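PDB 4Y9V: particle-associated lyase from Acinetobacter bacteriophage AP22, which probably cleaves the capsular polysaccharide of Acinetobacter baumannii as a trimeric phage tailspike lyase, here bound to a saccharide of that capsule. Local coordinates for residues Thr111-His120 against Asn224-Tyr233. Numbering follows the deposited sequence.
Sequences TGGFYASGSH and NPNVPLVIDY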
loop_
_atom_site.group_PDB
_atom_site.type_symbol
_atom_site.label_atom_id
_atom_site.label_comp_id
_atom_site.label_asym_id
_atom_site.label_seq_id
_atom_site.Cartn_x
_atom_site.Cartn_y
_atom_site.Cartn_z
ATOM N N THR A 111 -9.248 -28.309 -31.100
ATOM C CA THR A 111 -7.917 -28.869 -31.193
ATOM C C THR A 111 -6.783 -27.853 -31.231
ATOM O O THR A 111 -5.614 -28.278 -31.053
ATOM C CB THR A 111 -7.815 -29.772 -32.427
ATOM O OG1 THR A 111 -8.190 -29.048 -33.597
ATOM C CG2 THR A 111 -8.744 -30.989 -32.308
ATOM N N GLY A 112 -7.012 -26.583 -31.516
ATOM C CA GLY A 112 -5.922 -25.648 -31.732
ATOM C C GLY A 112 -5.478 -24.912 -30.462
ATOM O O GLY A 112 -6.117 -24.976 -29.408
ATOM N N GLY A 113 -4.407 -24.148 -30.616
ATOM C CA GLY A 113 -3.944 -23.233 -29.572
ATOM C C GLY A 113 -2.636 -22.612 -30.017
ATOM O O GLY A 113 -2.067 -22.991 -31.045
ATOM N N PHE A 114 -2.141 -21.652 -29.223
ATOM C CA PHE A 114 -0.821 -21.079 -29.401
ATOM C C PHE A 114 0.035 -21.431 -28.174
ATOM O O PHE A 114 -0.418 -21.303 -27.036
ATOM C CB PHE A 114 -0.858 -19.542 -29.522
ATOM C CG PHE A 114 -1.335 -18.963 -30.835
ATOM C CD1 PHE A 114 -1.682 -19.728 -31.940
ATOM C CD2 PHE A 114 -1.426 -17.591 -30.943
ATOM C CE1 PHE A 114 -2.089 -19.120 -33.118
ATOM C CE2 PHE A 114 -1.805 -16.983 -32.132
ATOM C CZ PHE A 114 -2.164 -17.763 -33.221
ATOM N N TYR A 115 1.281 -21.798 -28.421
ATOM C CA TYR A 115 2.215 -22.099 -27.345
ATOM C C TYR A 115 3.552 -21.460 -27.705
ATOM O O TYR A 115 4.168 -21.902 -28.683
ATOM C CB TYR A 115 2.369 -23.624 -27.135
ATOM C CG TYR A 115 2.874 -23.988 -25.766
ATOM C CD1 TYR A 115 4.134 -23.608 -25.312
ATOM C CD2 TYR A 115 2.069 -24.696 -24.857
ATOM C CE1 TYR A 115 4.588 -23.931 -24.040
ATOM C CE2 TYR A 115 2.509 -25.010 -23.592
ATOM C CZ TYR A 115 3.769 -24.626 -23.175
ATOM O OH TYR A 115 4.156 -24.918 -21.899
ATOM N N ALA A 116 3.992 -20.472 -26.963
ATOM C CA ALA A 116 5.247 -19.777 -27.219
ATOM C C ALA A 116 6.220 -20.162 -26.098
ATOM O O ALA A 116 5.894 -20.002 -24.956
ATOM C CB ALA A 116 5.024 -18.285 -27.219
ATOM N N SER A 117 7.385 -20.700 -26.475
ATOM C CA SER A 117 8.283 -21.195 -25.466
ATOM C C SER A 117 9.747 -20.924 -25.787
ATOM O O SER A 117 10.218 -21.225 -26.886
ATOM C CB SER A 117 8.120 -22.691 -25.296
ATOM O OG SER A 117 8.792 -23.224 -24.182
ATOM N N GLY A 118 10.469 -20.503 -24.752
ATOM C CA GLY A 118 11.910 -20.618 -24.695
ATOM C C GLY A 118 12.317 -22.052 -24.375
ATOM O O GLY A 118 11.479 -22.973 -24.390
ATOM N N SER A 119 13.584 -22.257 -24.121
ATOM C CA SER A 119 14.083 -23.612 -23.905
ATOM C C SER A 119 15.072 -23.636 -22.738
ATOM O O SER A 119 15.640 -22.607 -22.373
ATOM C CB SER A 119 14.739 -24.166 -25.166
ATOM O OG SER A 119 15.842 -23.385 -25.518
ATOM N N HIS A 120 15.293 -24.818 -22.215
ATOM C CA HIS A 120 16.333 -25.029 -21.232
ATOM C C HIS A 120 17.256 -26.162 -21.641
ATOM O O HIS A 120 16.938 -27.001 -22.497
ATOM C CB HIS A 120 15.719 -25.273 -19.839
ATOM C CG HIS A 120 14.930 -26.537 -19.647
ATOM N ND1 HIS A 120 14.002 -26.652 -18.654
ATOM C CD2 HIS A 120 14.993 -27.722 -20.304
ATOM C CE1 HIS A 120 13.504 -27.881 -18.702
ATOM N NE2 HIS A 120 14.063 -28.559 -19.695
ATOM N N ASN A 224 -11.659 -28.057 -25.553
ATOM C CA ASN A 224 -10.311 -27.982 -26.131
ATOM C C ASN A 224 -9.298 -28.053 -24.968
ATOM O O ASN A 224 -9.301 -27.151 -24.118
ATOM C CB ASN A 224 -10.174 -26.687 -26.896
ATOM C CG ASN A 224 -8.857 -26.586 -27.646
ATOM O OD1 ASN A 224 -7.825 -27.089 -27.179
ATOM N ND2 ASN A 224 -8.860 -25.894 -28.772
ATOM N N PRO A 225 -8.440 -29.060 -24.917
ATOM C CA PRO A 225 -7.528 -29.202 -23.778
ATOM C C PRO A 225 -6.367 -28.260 -23.814
ATOM O O PRO A 225 -5.685 -28.094 -22.821
ATOM C CB PRO A 225 -7.056 -30.644 -23.907
ATOM C CG PRO A 225 -7.059 -30.893 -25.393
ATOM C CD PRO A 225 -8.269 -30.169 -25.886
ATOM N N ASN A 226 -6.160 -27.544 -24.904
ATOM C CA ASN A 226 -5.059 -26.584 -24.989
ATOM C C ASN A 226 -5.474 -25.276 -24.343
ATOM O O ASN A 226 -6.565 -24.723 -24.621
ATOM C CB ASN A 226 -4.705 -26.317 -26.450
ATOM C CG ASN A 226 -4.221 -27.530 -27.151
ATOM O OD1 ASN A 226 -5.060 -28.090 -27.978
ATOM N ND2 ASN A 226 -3.085 -27.987 -26.876
ATOM N N VAL A 227 -4.615 -24.728 -23.503
ATOM C CA VAL A 227 -4.771 -23.339 -23.081
ATOM C C VAL A 227 -4.619 -22.468 -24.319
ATOM O O VAL A 227 -3.659 -22.655 -25.081
ATOM C CB VAL A 227 -3.734 -23.019 -21.991
ATOM C CG1 VAL A 227 -3.827 -21.553 -21.581
ATOM C CG2 VAL A 227 -3.943 -23.941 -20.782
ATOM N N PRO A 228 -5.527 -21.524 -24.586
ATOM C CA PRO A 228 -5.425 -20.768 -25.827
ATOM C C PRO A 228 -4.089 -20.121 -26.099
ATOM O O PRO A 228 -3.609 -20.131 -27.222
ATOM C CB PRO A 228 -6.601 -19.771 -25.649
ATOM C CG PRO A 228 -7.608 -20.497 -24.826
ATOM C CD PRO A 228 -6.811 -21.319 -23.902
ATOM N N LEU A 229 -3.480 -19.524 -25.051
ATOM C CA LEU A 229 -2.100 -19.069 -25.161
ATOM C C LEU A 229 -1.340 -19.477 -23.885
ATOM O O LEU A 229 -1.769 -19.167 -22.768
ATOM C CB LEU A 229 -1.981 -17.575 -25.319
ATOM C CG LEU A 229 -0.538 -17.010 -25.326
ATOM C CD1 LEU A 229 0.282 -17.537 -26.486
ATOM C CD2 LEU A 229 -0.579 -15.499 -25.297
ATOM N N VAL A 230 -0.189 -20.114 -24.096
ATOM C CA VAL A 230 0.827 -20.297 -23.065
ATOM C C VAL A 230 2.078 -19.534 -23.532
ATOM O O VAL A 230 2.498 -19.682 -24.676
ATOM C CB VAL A 230 1.179 -21.763 -22.820
ATOM C CG1 VAL A 230 2.186 -21.864 -21.640
ATOM C CG2 VAL A 230 -0.070 -22.596 -22.564
ATOM N N ILE A 231 2.669 -18.754 -22.609
ATOM C CA ILE A 231 4.003 -18.177 -22.775
ATOM C C ILE A 231 4.880 -18.836 -21.718
ATOM O O ILE A 231 4.537 -18.795 -20.541
ATOM C CB ILE A 231 3.994 -16.659 -22.624
ATOM C CG1 ILE A 231 3.093 -15.988 -23.636
ATOM C CG2 ILE A 231 5.408 -16.110 -22.648
ATOM C CD1 ILE A 231 2.879 -14.508 -23.425
ATOM N N ASP A 232 5.980 -19.460 -22.161
ATOM C CA ASP A 232 6.807 -20.310 -21.318
ATOM C C ASP A 232 8.269 -19.918 -21.506
ATOM O O ASP A 232 8.713 -19.727 -22.646
ATOM C CB ASP A 232 6.532 -21.758 -21.721
ATOM C CG ASP A 232 7.031 -22.858 -20.824
ATOM O OD1 ASP A 232 7.873 -22.641 -19.950
ATOM O OD2 ASP A 232 6.493 -24.016 -21.013
ATOM N N TYR A 233 9.017 -19.775 -20.410
ATOM C CA TYR A 233 10.437 -19.453 -20.482
ATOM C C TYR A 233 10.672 -18.124 -21.266
ATOM O O TYR A 233 11.396 -18.042 -22.256
ATOM C CB TYR A 233 11.306 -20.569 -21.004
ATOM C CG TYR A 233 11.719 -21.615 -19.982
ATOM C CD1 TYR A 233 12.101 -21.285 -18.688
ATOM C CD2 TYR A 233 11.840 -22.950 -20.358
ATOM C CE1 TYR A 233 12.558 -22.253 -17.792
ATOM C CE2 TYR A 233 12.310 -23.919 -19.469
ATOM C CZ TYR A 233 12.669 -23.570 -18.173
ATOM O OH TYR A 233 13.128 -24.478 -17.265
HETATM O O HOH W 1 -7.329 -23.479 -27.110
HETATM O O HOH W 2 -1.459 -23.826 -26.034
HETATM O O HOH W 3 7.755 -25.479 -23.029
#
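The ring of Tyr-115 lies with one face over Val-230, whose CB sits 3.7 Å from the ring centroid and only 16° off its normal, a CH-pi contact. With CG anti to the backbone N (chi1 -158°), Tyr-115 leans over the neighbouring strand, and its OH donates to Asp-232 OD2 at 2.7 Å. That oxygen is met on its anti side, the ring and carboxylate planes being 47° apart. It also accepts from a water shared with Ser-117 OG and pairs with Arg-255, while OD1 pairs with Arg-256, so the carboxylate is probably ionised. Strands 113-117 and 229-232 are parallel neighbours on one face of the right-handed beta-helix of this pectin lyase-like tailspike, joined by backbone bonds such as Ala-116 N to Val-230 O (2.8 Å). On the opposite face of the sheet, Phe-114 CB touches Leu-229 CD1 at 3.8 Å, and the phenylalanine ring turns off to pack among Phe-92, Phe-106 and Phe-108. Past the paired residues, toward the C-terminal end, His-120 ND1 and Tyr-233 OH share a hydrogen bond of 2.7 Å, the two rings crossing at a slant. At the other end Asn-224 ND2 reaches a lone pair of Gly-112 O (3.0 Å), while its OD1 closes an Asx turn.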